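Local coordinates for protein adenosine deaminase (Burkholderia ambifaria, PDB 4GXW) that binds a zinc ion and probably catalyses the hydrolytic deamination of a purine such as adenine, at residues 328-332 / 353-358; 26-31 / 310-315. One frame throughout, in Å; residues are numbered along the deposited sequence. Where two conformers were deposited one is given.

Contact 1: residues 328-332 / 353-358; sequences LKQFM and WAPEFD
Helices 325-338 and 343-371 pack nearly antiparallel here: the short axes of 328-332 and 353-358 run at 157° to each other, 10.8 Å apart at closest approach, with the nearest CA pair, Lys329 and Phe357, 7.0 Å apart. Along the second segment, Trp353 comes first. Trp353 O lies 3.6 Å from Met332 CE and Trp353 CB 4.0 Å from Met332 SD, while the indole presents its edge to Met332 CG and, on its other contacts, stacks with Trp349 and meets Arg111 in a cation-pi pair. Met332 reaches across with chi1 and chi2 both t and chi3 p. Ala354 CB sits 4.1 Å from Lys329 CE. At Pro355, whose N has no hydrogen to give to the preceding turn, helix 343-371 kinks. This C-terminal helical pair follows the last strand of the amidohydrolase TIM barrel, 295-298, and packs outside it. Phe357, chi1 t, points toward helix 325-338: Lys329 CB lies over its ring face, 3.7 Å from the centroid and 20° off the normal, a CH-pi contact. Met332 SD makes an oblique Met-aromatic contact 5.2 Å from the same centroid, and Leu328 CB is 4.3 Å from Phe357 CZ. At Asp358, chi1 m, OD1 forms a hydrogen-bonded salt bridge of 2.7 Å with NZ of Lys329, whose four chi angles are all t.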
# COMPACT_ATOMS: atom_id res chain seq x y z
N LEU A 328 1.61 -9.19 15.67
CA LEU A 328 2.26 -8.05 15.02
C LEU A 328 3.74 -8.33 14.72
O LEU A 328 4.23 -7.93 13.67
CB LEU A 328 2.09 -6.76 15.84
CG LEU A 328 0.89 -5.88 15.47
CD1 LEU A 328 -0.42 -6.66 15.47
CD2 LEU A 328 0.80 -4.67 16.41
N LYS A 329 4.43 -9.04 15.60
CA LYS A 329 5.80 -9.43 15.30
C LYS A 329 5.86 -10.28 14.03
O LYS A 329 6.73 -10.08 13.17
CB LYS A 329 6.44 -10.17 16.48
CG LYS A 329 7.94 -10.40 16.32
CD LYS A 329 8.54 -11.13 17.50
CE LYS A 329 10.04 -11.36 17.29
NZ LYS A 329 10.65 -12.03 18.47
N GLN A 330 4.93 -11.23 13.91
CA GLN A 330 4.86 -12.04 12.70
C GLN A 330 4.55 -11.20 11.47
O GLN A 330 5.13 -11.42 10.41
CB GLN A 330 3.84 -13.18 12.86
CG GLN A 330 4.28 -14.23 13.87
CD GLN A 330 5.70 -14.71 13.62
OE1 GLN A 330 6.04 -15.13 12.52
NE2 GLN A 330 6.55 -14.63 14.66
N PHE A 331 3.65 -10.22 11.59
CA PHE A 331 3.36 -9.35 10.46
C PHE A 331 4.61 -8.58 10.01
O PHE A 331 4.82 -8.37 8.82
CB PHE A 331 2.26 -8.33 10.78
CG PHE A 331 0.92 -8.94 11.13
CD1 PHE A 331 0.58 -10.24 10.77
CD2 PHE A 331 0.01 -8.19 11.84
CE1 PHE A 331 -0.66 -10.76 11.10
CE2 PHE A 331 -1.23 -8.70 12.18
CZ PHE A 331 -1.56 -10.00 11.82
N MET A 332 5.41 -8.13 10.98
CA MET A 332 6.69 -7.48 10.68
C MET A 332 7.60 -8.41 9.88
O MET A 332 8.18 -8.02 8.85
CB MET A 332 7.39 -7.04 11.97
CG MET A 332 8.73 -6.37 11.70
SD MET A 332 9.65 -5.98 13.20
CE MET A 332 10.17 -7.61 13.70
N TRP A 353 15.81 -6.44 13.39
CA TRP A 353 14.50 -5.91 13.77
C TRP A 353 13.76 -6.77 14.79
O TRP A 353 12.97 -6.25 15.58
CB TRP A 353 13.59 -5.70 12.57
CG TRP A 353 14.09 -4.76 11.50
CD1 TRP A 353 15.35 -4.25 11.36
CD2 TRP A 353 13.32 -4.24 10.43
NE1 TRP A 353 15.41 -3.44 10.24
CE2 TRP A 353 14.17 -3.42 9.65
CE3 TRP A 353 11.99 -4.38 10.04
CZ2 TRP A 353 13.73 -2.75 8.51
CZ3 TRP A 353 11.55 -3.72 8.90
CH2 TRP A 353 12.42 -2.91 8.16
N ALA A 354 14.00 -8.08 14.78
CA ALA A 354 13.34 -8.95 15.76
C ALA A 354 13.74 -8.58 17.20
O ALA A 354 12.85 -8.38 18.03
CB ALA A 354 13.56 -10.44 15.47
N PRO A 355 15.05 -8.45 17.49
CA PRO A 355 15.41 -7.99 18.84
C PRO A 355 14.93 -6.57 19.14
O PRO A 355 14.61 -6.26 20.30
CB PRO A 355 16.94 -8.00 18.85
CG PRO A 355 17.34 -8.86 17.73
CD PRO A 355 16.24 -8.87 16.73
N GLU A 356 14.89 -5.70 18.14
CA GLU A 356 14.36 -4.35 18.36
C GLU A 356 12.91 -4.43 18.78
O GLU A 356 12.48 -3.76 19.73
CB GLU A 356 14.44 -3.49 17.10
CG GLU A 356 15.80 -2.92 16.76
CD GLU A 356 15.71 -1.89 15.66
OE1 GLU A 356 15.28 -0.74 15.94
OE2 GLU A 356 16.05 -2.21 14.50
N PHE A 357 12.13 -5.23 18.05
CA PHE A 357 10.72 -5.43 18.38
C PHE A 357 10.57 -5.94 19.82
O PHE A 357 9.73 -5.44 20.58
CB PHE A 357 10.08 -6.42 17.40
CG PHE A 357 8.60 -6.62 17.61
CD1 PHE A 357 8.11 -7.40 18.64
CD2 PHE A 357 7.69 -6.03 16.74
CE1 PHE A 357 6.75 -7.57 18.82
CE2 PHE A 357 6.32 -6.20 16.91
CZ PHE A 357 5.85 -6.97 17.95
N ASP A 358 11.37 -6.94 20.17
CA ASP A 358 11.31 -7.53 21.50
C ASP A 358 11.52 -6.48 22.59
O ASP A 358 10.81 -6.48 23.60
CB ASP A 358 12.34 -8.66 21.65
CG ASP A 358 12.02 -9.88 20.81
OD1 ASP A 358 10.86 -10.04 20.35
OD2 ASP A 358 12.95 -10.70 20.61

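Contact 2: residues 26-31 / 310-315; sequences FHALPK and PSEAWE
This is a buried helix-to-turn packing contact, in which the end of helix 20-28 and the lead into barrel strand 31-33 rest on the first turns of helix 310-319. Helical geometry ends after Ala28; Leu29 (-51/126) and Pro30 are extended, leading into strand residue Lys31. The closest CA pair is His27 and Ser311, at 4.9 Å. Phe26, chi1 m, lays a ring face on the second helix: Glu315 CA stands 3.7 Å from its centroid, 8° off the normal, in a CH-pi contact. Leu29 CD1 touches Trp314 CE3 at 4.0 Å. Lys31 (chi1 m, chi4 p) runs past Pro310 and Trp314, with CD 3.9 Å from Pro310 CB and CE 3.8 Å from Trp314 CD1. Lys31 NZ turns back to its own segment, donating to Phe26 O at 2.7 Å and to Leu29 O at 2.8 Å, and also bonds His108 O, while Ser311 OG pairs with His108 ND1. The lysine thus packs its alkyl chain against the opposing helix, while its ammonium group is satisfied by carbonyl oxygens of its own turn and of His108.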
# COMPACT_ATOMS: atom_id res chain seq x y z
N PHE A 26 3.50 1.55 18.69
CA PHE A 26 3.20 1.42 17.27
C PHE A 26 4.08 2.33 16.43
O PHE A 26 4.49 1.97 15.32
CB PHE A 26 1.71 1.69 17.00
CG PHE A 26 0.79 0.71 17.67
CD1 PHE A 26 0.97 -0.65 17.49
CD2 PHE A 26 -0.24 1.16 18.50
CE1 PHE A 26 0.14 -1.56 18.12
CE2 PHE A 26 -1.08 0.25 19.12
CZ PHE A 26 -0.89 -1.11 18.94
N HIS A 27 4.37 3.51 16.96
CA HIS A 27 5.23 4.46 16.28
C HIS A 27 6.67 3.98 16.15
O HIS A 27 7.27 4.12 15.08
CB HIS A 27 5.19 5.83 16.98
CG HIS A 27 5.94 6.89 16.24
ND1 HIS A 27 5.35 7.70 15.30
CD2 HIS A 27 7.25 7.24 16.27
CE1 HIS A 27 6.25 8.52 14.79
NE2 HIS A 27 7.42 8.26 15.35
N ALA A 28 7.21 3.42 17.23
CA ALA A 28 8.61 2.99 17.28
C ALA A 28 8.89 1.74 16.45
O ALA A 28 10.03 1.50 16.06
CB ALA A 28 9.03 2.76 18.73
N LEU A 29 7.86 0.93 16.21
CA LEU A 29 7.99 -0.31 15.45
C LEU A 29 8.70 -0.08 14.13
O LEU A 29 8.28 0.76 13.34
CB LEU A 29 6.62 -0.91 15.12
CG LEU A 29 5.78 -1.60 16.19
CD1 LEU A 29 4.58 -2.28 15.55
CD2 LEU A 29 6.63 -2.60 16.95
N PRO A 30 9.78 -0.83 13.87
CA PRO A 30 10.37 -0.70 12.52
C PRO A 30 9.43 -1.31 11.50
O PRO A 30 8.82 -2.35 11.78
CB PRO A 30 11.67 -1.50 12.61
CG PRO A 30 11.53 -2.37 13.83
CD PRO A 30 10.53 -1.73 14.75
N LYS A 31 9.31 -0.68 10.33
CA LYS A 31 8.32 -1.08 9.35
C LYS A 31 8.84 -1.10 7.94
O LYS A 31 9.74 -0.33 7.57
CB LYS A 31 7.14 -0.09 9.36
CG LYS A 31 6.42 0.07 10.70
CD LYS A 31 5.46 1.26 10.66
CE LYS A 31 4.90 1.60 12.04
NZ LYS A 31 5.89 2.23 12.99
N PRO A 310 1.36 5.11 8.81
CA PRO A 310 1.80 3.74 9.07
C PRO A 310 1.62 3.31 10.53
O PRO A 310 1.21 2.18 10.77
CB PRO A 310 3.28 3.76 8.68
CG PRO A 310 3.33 4.79 7.56
CD PRO A 310 2.36 5.86 8.01
N SER A 311 1.90 4.20 11.49
CA SER A 311 1.71 3.86 12.90
C SER A 311 0.25 3.53 13.22
O SER A 311 -0.03 2.64 14.03
CB SER A 311 2.22 4.98 13.81
OG SER A 311 3.61 5.20 13.60
N GLU A 312 -0.66 4.25 12.58
CA GLU A 312 -2.09 4.04 12.77
C GLU A 312 -2.59 2.75 12.11
O GLU A 312 -3.48 2.08 12.65
CB GLU A 312 -2.87 5.24 12.24
CG GLU A 312 -2.75 6.50 13.09
CD GLU A 312 -3.38 7.72 12.44
OE1 GLU A 312 -3.26 7.87 11.21
OE2 GLU A 312 -4.02 8.52 13.16
N ALA A 313 -2.03 2.41 10.95
CA ALA A 313 -2.41 1.16 10.30
C ALA A 313 -2.07 -0.04 11.17
O ALA A 313 -2.87 -0.96 11.33
CB ALA A 313 -1.77 1.06 8.92
N TRP A 314 -0.87 -0.02 11.76
CA TRP A 314 -0.46 -1.04 12.70
C TRP A 314 -1.35 -1.05 13.96
O TRP A 314 -1.78 -2.11 14.43
CB TRP A 314 1.04 -0.89 13.03
CG TRP A 314 1.86 -1.40 11.89
CD1 TRP A 314 2.16 -0.74 10.74
CD2 TRP A 314 2.40 -2.72 11.76
NE1 TRP A 314 2.88 -1.56 9.90
CE2 TRP A 314 3.04 -2.78 10.50
CE3 TRP A 314 2.43 -3.85 12.58
CZ2 TRP A 314 3.69 -3.93 10.05
CZ3 TRP A 314 3.07 -4.99 12.14
CH2 TRP A 314 3.69 -5.02 10.88
N GLU A 315 -1.65 0.13 14.49
CA GLU A 315 -2.53 0.25 15.65
C GLU A 315 -3.88 -0.44 15.41
O GLU A 315 -4.36 -1.19 16.27
CB GLU A 315 -2.75 1.73 15.99
CG GLU A 315 -3.81 1.95 17.05
CD GLU A 315 -4.04 3.42 17.36
OE1 GLU A 315 -3.10 4.22 17.19
OE2 GLU A 315 -5.17 3.78 17.77

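From the N terminus, helix 20-28 turns into strand 31-33 at residues 26-31, and the chain passes through all the remaining barrel strands, the last being 295-298, before 310-315 returns to close contact 2, a loop of 278 intervening residues. Contact 1 opens afterwards and closes over only 20 residues, so the two lie in series, neither nested nor crossed. In space they adjoin, with centres 11 Å apart. Trp314 CZ3 meets Leu328 O at 3.5 Å, Leu328 CD2 meets Phe26 CE1 at 3.6 Å, and Leu29 CD2 meets Phe357 CD2 at 3.6 Å. Helices 310-319, 325-338 and 343-371 are thereby tied to the entrance of the first barrel strand.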